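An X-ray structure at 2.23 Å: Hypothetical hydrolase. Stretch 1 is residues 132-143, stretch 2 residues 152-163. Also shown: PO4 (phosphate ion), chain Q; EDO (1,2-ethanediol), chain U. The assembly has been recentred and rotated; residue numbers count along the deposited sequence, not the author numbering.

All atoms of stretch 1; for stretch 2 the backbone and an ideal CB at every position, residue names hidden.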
# COMPACT_ATOMS: atom_id res chain seq x y z
N ASP B 132 -13.26 -21.52 -21.86
CA ASP B 132 -14.30 -21.82 -22.86
C ASP B 132 -15.70 -21.46 -22.31
O ASP B 132 -16.56 -22.31 -22.10
CB ASP B 132 -14.20 -23.30 -23.28
CG ASP B 132 -15.16 -23.76 -24.38
OD1 ASP B 132 -15.25 -23.06 -25.43
OD2 ASP B 132 -15.82 -24.82 -24.20
N CYS B 133 -15.93 -20.16 -22.12
CA CYS B 133 -17.19 -19.65 -21.59
C CYS B 133 -17.89 -18.71 -22.61
O CYS B 133 -18.82 -17.99 -22.25
CB CYS B 133 -16.97 -18.95 -20.24
SG CYS B 133 -15.73 -17.63 -20.27
N GLY B 134 -17.45 -18.77 -23.87
CA GLY B 134 -17.99 -17.95 -24.95
C GLY B 134 -17.66 -16.47 -24.76
O GLY B 134 -16.53 -16.13 -24.41
N GLY B 135 -18.65 -15.62 -24.98
CA GLY B 135 -18.54 -14.17 -24.83
C GLY B 135 -19.63 -13.68 -23.91
O GLY B 135 -20.62 -14.38 -23.68
N PHE B 136 -19.45 -12.50 -23.34
CA PHE B 136 -20.41 -11.90 -22.41
C PHE B 136 -21.33 -10.98 -23.19
O PHE B 136 -20.84 -10.15 -23.94
CB PHE B 136 -19.66 -11.12 -21.29
CG PHE B 136 -18.83 -11.99 -20.38
CD1 PHE B 136 -17.56 -12.40 -20.76
CD2 PHE B 136 -19.35 -12.45 -19.17
CE1 PHE B 136 -16.80 -13.24 -19.93
CE2 PHE B 136 -18.60 -13.30 -18.35
CZ PHE B 136 -17.32 -13.66 -18.72
N GLY B 137 -22.64 -11.17 -23.05
CA GLY B 137 -23.61 -10.31 -23.73
C GLY B 137 -23.53 -8.90 -23.19
O GLY B 137 -23.67 -7.93 -23.95
N GLY B 138 -23.29 -8.80 -21.88
CA GLY B 138 -23.17 -7.56 -21.14
C GLY B 138 -22.63 -7.77 -19.74
O GLY B 138 -22.89 -8.80 -19.12
N ALA B 139 -21.84 -6.81 -19.26
CA ALA B 139 -21.28 -6.76 -17.90
C ALA B 139 -21.24 -5.29 -17.52
O ALA B 139 -20.19 -4.64 -17.57
CB ALA B 139 -19.90 -7.41 -17.84
N VAL B 140 -22.44 -4.74 -17.23
CA VAL B 140 -22.66 -3.31 -16.96
C VAL B 140 -22.35 -2.93 -15.51
O VAL B 140 -22.13 -1.76 -15.21
CB VAL B 140 -24.08 -2.83 -17.37
CG1 VAL B 140 -24.38 -3.19 -18.83
CG2 VAL B 140 -25.18 -3.37 -16.44
N TRP B 141 -22.32 -3.93 -14.62
CA TRP B 141 -22.06 -3.69 -13.21
C TRP B 141 -21.38 -4.90 -12.66
O TRP B 141 -21.85 -6.01 -12.88
CB TRP B 141 -23.37 -3.37 -12.45
CG TRP B 141 -23.16 -2.58 -11.20
CD1 TRP B 141 -22.98 -3.07 -9.94
CD2 TRP B 141 -23.10 -1.15 -11.10
NE1 TRP B 141 -22.83 -2.02 -9.05
CE2 TRP B 141 -22.92 -0.84 -9.74
CE3 TRP B 141 -23.26 -0.09 -12.03
CZ2 TRP B 141 -22.84 0.48 -9.28
CZ3 TRP B 141 -23.19 1.21 -11.57
CH2 TRP B 141 -22.98 1.49 -10.21
N LEU B 142 -20.21 -4.69 -12.04
CA LEU B 142 -19.40 -5.77 -11.48
C LEU B 142 -19.36 -5.62 -9.96
O LEU B 142 -19.17 -4.49 -9.48
CB LEU B 142 -17.99 -5.76 -12.09
CG LEU B 142 -17.88 -6.22 -13.54
CD1 LEU B 142 -16.59 -5.74 -14.19
CD2 LEU B 142 -17.90 -7.72 -13.63
N SER B 143 -19.58 -6.72 -9.21
CA SER B 143 -19.62 -6.69 -7.74
C SER B 143 -19.19 -8.01 -7.13
O SER B 143 -19.77 -9.07 -7.43
CB SER B 143 -21.02 -6.34 -7.26
OG SER B 143 -21.12 -6.39 -5.85
N UNK B 152 -17.26 -13.26 -8.15
CA UNK B 152 -17.46 -11.96 -8.78
C UNK B 152 -18.77 -12.02 -9.59
O UNK B 152 -18.87 -12.77 -10.56
CB UNK B 152 -16.27 -11.59 -9.67
N UNK B 153 -19.76 -11.23 -9.18
CA UNK B 153 -21.05 -11.18 -9.87
C UNK B 153 -21.08 -10.03 -10.86
O UNK B 153 -20.41 -9.00 -10.67
CB UNK B 153 -22.20 -11.04 -8.87
N UNK B 154 -21.89 -10.20 -11.91
CA UNK B 154 -22.09 -9.20 -12.95
C UNK B 154 -23.55 -9.20 -13.40
O UNK B 154 -24.19 -10.26 -13.38
CB UNK B 154 -21.16 -9.46 -14.14
N UNK B 155 -24.07 -8.05 -13.83
CA UNK B 155 -25.41 -7.90 -14.40
C UNK B 155 -25.19 -7.36 -15.80
O UNK B 155 -24.20 -6.67 -16.03
CB UNK B 155 -26.31 -6.98 -13.56
N UNK B 156 -26.06 -7.71 -16.74
CA UNK B 156 -25.86 -7.36 -18.13
C UNK B 156 -27.02 -6.76 -18.87
O UNK B 156 -27.18 -7.04 -20.06
CB UNK B 156 -25.42 -8.61 -18.89
N UNK B 157 -27.80 -5.87 -18.21
CA UNK B 157 -28.99 -5.20 -18.75
C UNK B 157 -30.01 -6.27 -19.18
O UNK B 157 -30.54 -6.95 -18.30
CB UNK B 157 -28.62 -4.29 -19.93
N UNK B 158 -30.21 -6.46 -20.49
CA UNK B 158 -31.13 -7.48 -20.99
C UNK B 158 -30.52 -8.89 -20.87
O UNK B 158 -31.27 -9.87 -20.85
CB UNK B 158 -31.50 -7.19 -22.45
N UNK B 159 -29.17 -8.98 -20.77
CA UNK B 159 -28.44 -10.25 -20.70
C UNK B 159 -28.46 -10.79 -19.26
O UNK B 159 -28.74 -10.03 -18.35
CB UNK B 159 -27.00 -10.07 -21.18
N UNK B 160 -28.20 -12.11 -19.04
CA UNK B 160 -28.31 -12.65 -17.68
C UNK B 160 -27.30 -12.15 -16.65
O UNK B 160 -26.23 -11.64 -16.98
CB UNK B 160 -28.19 -14.17 -17.75
N UNK B 161 -27.68 -12.32 -15.37
CA UNK B 161 -26.87 -12.10 -14.19
C UNK B 161 -25.97 -13.31 -14.12
O UNK B 161 -26.46 -14.44 -14.19
CB UNK B 161 -27.70 -11.91 -12.92
N UNK B 162 -24.66 -13.09 -14.08
CA UNK B 162 -23.75 -14.21 -14.13
C UNK B 162 -22.74 -14.17 -12.99
O UNK B 162 -22.64 -13.18 -12.27
CB UNK B 162 -23.02 -14.23 -15.48
N UNK B 163 -22.02 -15.30 -12.80
CA UNK B 163 -21.02 -15.45 -11.76
C UNK B 163 -19.68 -15.89 -12.35
O UNK B 163 -19.62 -16.86 -13.10
CB UNK B 163 -21.50 -16.46 -10.71
P PO4 Q . -26.38 -5.88 -27.28
O1 PO4 Q . -25.19 -5.27 -28.12
O2 PO4 Q . -27.43 -4.74 -27.00
O3 PO4 Q . -25.85 -6.48 -25.95
O4 PO4 Q . -27.11 -7.06 -28.02
C1 EDO U . -25.37 0.73 -15.80
O1 EDO U . -25.92 0.29 -14.57
C2 EDO U . -23.99 1.29 -15.49
O2 EDO U . -22.99 0.54 -16.18

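Position 152 lies beside Ser143. Its CA-to-CB bond points sideways, with Leu142 CD2 in reach of a longer chain. An apolar side chain would suit. It is Leu152, whose CD2 lies 4.3 Å from Leu142 CD2 and whose CD1 lies 3.7 Å from Ser143 C.

Position 153 pairs with Ser143, antiparallel. Its backbone N donates to Ser143 O (2.8 Å), and Ser143 N donates to its O (2.8 Å). The ideal CB is 3.4 Å from Ser143 O, so a side chain that leads off from there is suitable; several types, aromatic or aliphatic, could do that. It is Tyr153; its ring leads away from stretch 1.

Position 154 faces Leu142 CD2 and Ala139 CB, with the Phe136 ring further along. This apolar pocket suits a branched aliphatic chain. It is Leu154: CB lies 3.7 Å from Leu142 CD2, and CD2 lies 3.7 Å from Phe136 CE2 and 4.2 Å from Ala139 CB. CD1 packs 3.4 Å from Gly138 O.

Position 155 pairs with Trp141. Its N donates to Trp141 O (3.2 Å), while its O accepts from Val140 N (2.9 Å). CB is on the Trp141 side of the sheet, near Val140 CG2. A beta-branched or other aliphatic residue would suit. It is Val155, with CG2 3.5 Å from Trp141 CB.

At position 156 an ideal CB would sit 2.5 Å from Gly138 O, a clash. Glycine is the clear choice, and Gly156 is found. Its CA makes a 3.4 Å CA-H...O contact with Gly138 O.

Position 157 has positive phi (59°), in a type II' turn from 156 to 159. Glycine, Asn or Asp is common here. It is Glu157.

Position 158 has open space and a phosphate within reach of a long polar chain. It is Gln158, whose NE2 donates to PO4 O2.

Position 159 points toward Gly137 and Gly138, which leave room for a flat ring; the phosphate lies beyond. An aromatic or polar side chain would suit, especially one with a donor. It is His159. Gly137 CA lies over its face, 3.5 Å from the ring centroid, and NE2 donates to PO4 O3 (2.7 Å).

Positions 160 and 161 make no direct contact with stretch 1; phi of -67° allows proline at 160. They are Pro160 and Thr161.

Position 162 points toward stretch 1, where Cys133 O and Gly135 O offer acceptors farther off than Phe136. A long donor would suit. It is Arg162; one water accepts from its NH1 (2.7 Å) and lies 2.5 Å from Gly135 O.

Position 163 points away, leaving the choice open. It is Leu163.

Stretch 2 152-163: LYLVGEQHPTRL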
# COMPACT_ATOMS: atom_id res chain seq x y z
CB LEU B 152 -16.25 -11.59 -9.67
CG LEU B 152 -16.36 -10.29 -10.51
CD1 LEU B 152 -16.60 -9.06 -9.63
CD2 LEU B 152 -15.14 -10.13 -11.38
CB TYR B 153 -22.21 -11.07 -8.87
CG TYR B 153 -22.42 -12.33 -8.07
CD1 TYR B 153 -23.22 -13.36 -8.55
CD2 TYR B 153 -21.78 -12.52 -6.85
CE1 TYR B 153 -23.38 -14.55 -7.84
CE2 TYR B 153 -21.95 -13.69 -6.11
CZ TYR B 153 -22.77 -14.70 -6.61
OH TYR B 153 -22.95 -15.86 -5.90
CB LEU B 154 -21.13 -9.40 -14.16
CG LEU B 154 -21.29 -10.67 -15.06
CD1 LEU B 154 -22.31 -10.44 -16.21
CD2 LEU B 154 -19.98 -11.03 -15.72
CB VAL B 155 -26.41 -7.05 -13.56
CG1 VAL B 155 -26.80 -7.78 -12.27
CG2 VAL B 155 -25.90 -5.65 -13.27
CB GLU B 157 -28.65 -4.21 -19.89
CG GLU B 157 -28.24 -2.83 -19.37
CD GLU B 157 -27.63 -1.85 -20.35
OE1 GLU B 157 -27.59 -2.14 -21.57
OE2 GLU B 157 -27.19 -0.77 -19.89
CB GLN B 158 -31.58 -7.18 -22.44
CG GLN B 158 -30.51 -7.39 -23.52
CD GLN B 158 -29.78 -6.13 -23.91
OE1 GLN B 158 -29.54 -5.21 -23.12
NE2 GLN B 158 -29.36 -6.08 -25.15
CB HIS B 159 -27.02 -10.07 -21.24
CG HIS B 159 -27.00 -9.62 -22.66
ND1 HIS B 159 -27.25 -10.49 -23.70
CD2 HIS B 159 -26.80 -8.38 -23.16
CE1 HIS B 159 -27.17 -9.77 -24.80
NE2 HIS B 159 -26.91 -8.49 -24.53
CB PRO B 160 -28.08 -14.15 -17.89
CG PRO B 160 -28.30 -14.40 -19.33
CD PRO B 160 -27.86 -13.17 -20.01
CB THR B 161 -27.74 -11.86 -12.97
OG1 THR B 161 -28.55 -10.71 -13.24
CG2 THR B 161 -26.92 -11.64 -11.69
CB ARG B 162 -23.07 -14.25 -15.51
CG ARG B 162 -24.11 -14.44 -16.63
CD ARG B 162 -23.49 -14.72 -17.97
NE ARG B 162 -22.86 -16.03 -17.99
CZ ARG B 162 -22.30 -16.57 -19.07
NH1 ARG B 162 -22.29 -15.91 -20.22
NH2 ARG B 162 -21.76 -17.78 -19.01
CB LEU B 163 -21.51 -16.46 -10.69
CG LEU B 163 -20.49 -16.96 -9.67
CD1 LEU B 163 -20.02 -15.83 -8.75
CD2 LEU B 163 -21.02 -18.16 -8.91
O HOH W 1 -20.90 -16.54 -22.39
O HOH W 2 -23.40 -12.89 -20.90
O HOH W 3 -24.39 -10.98 -19.29
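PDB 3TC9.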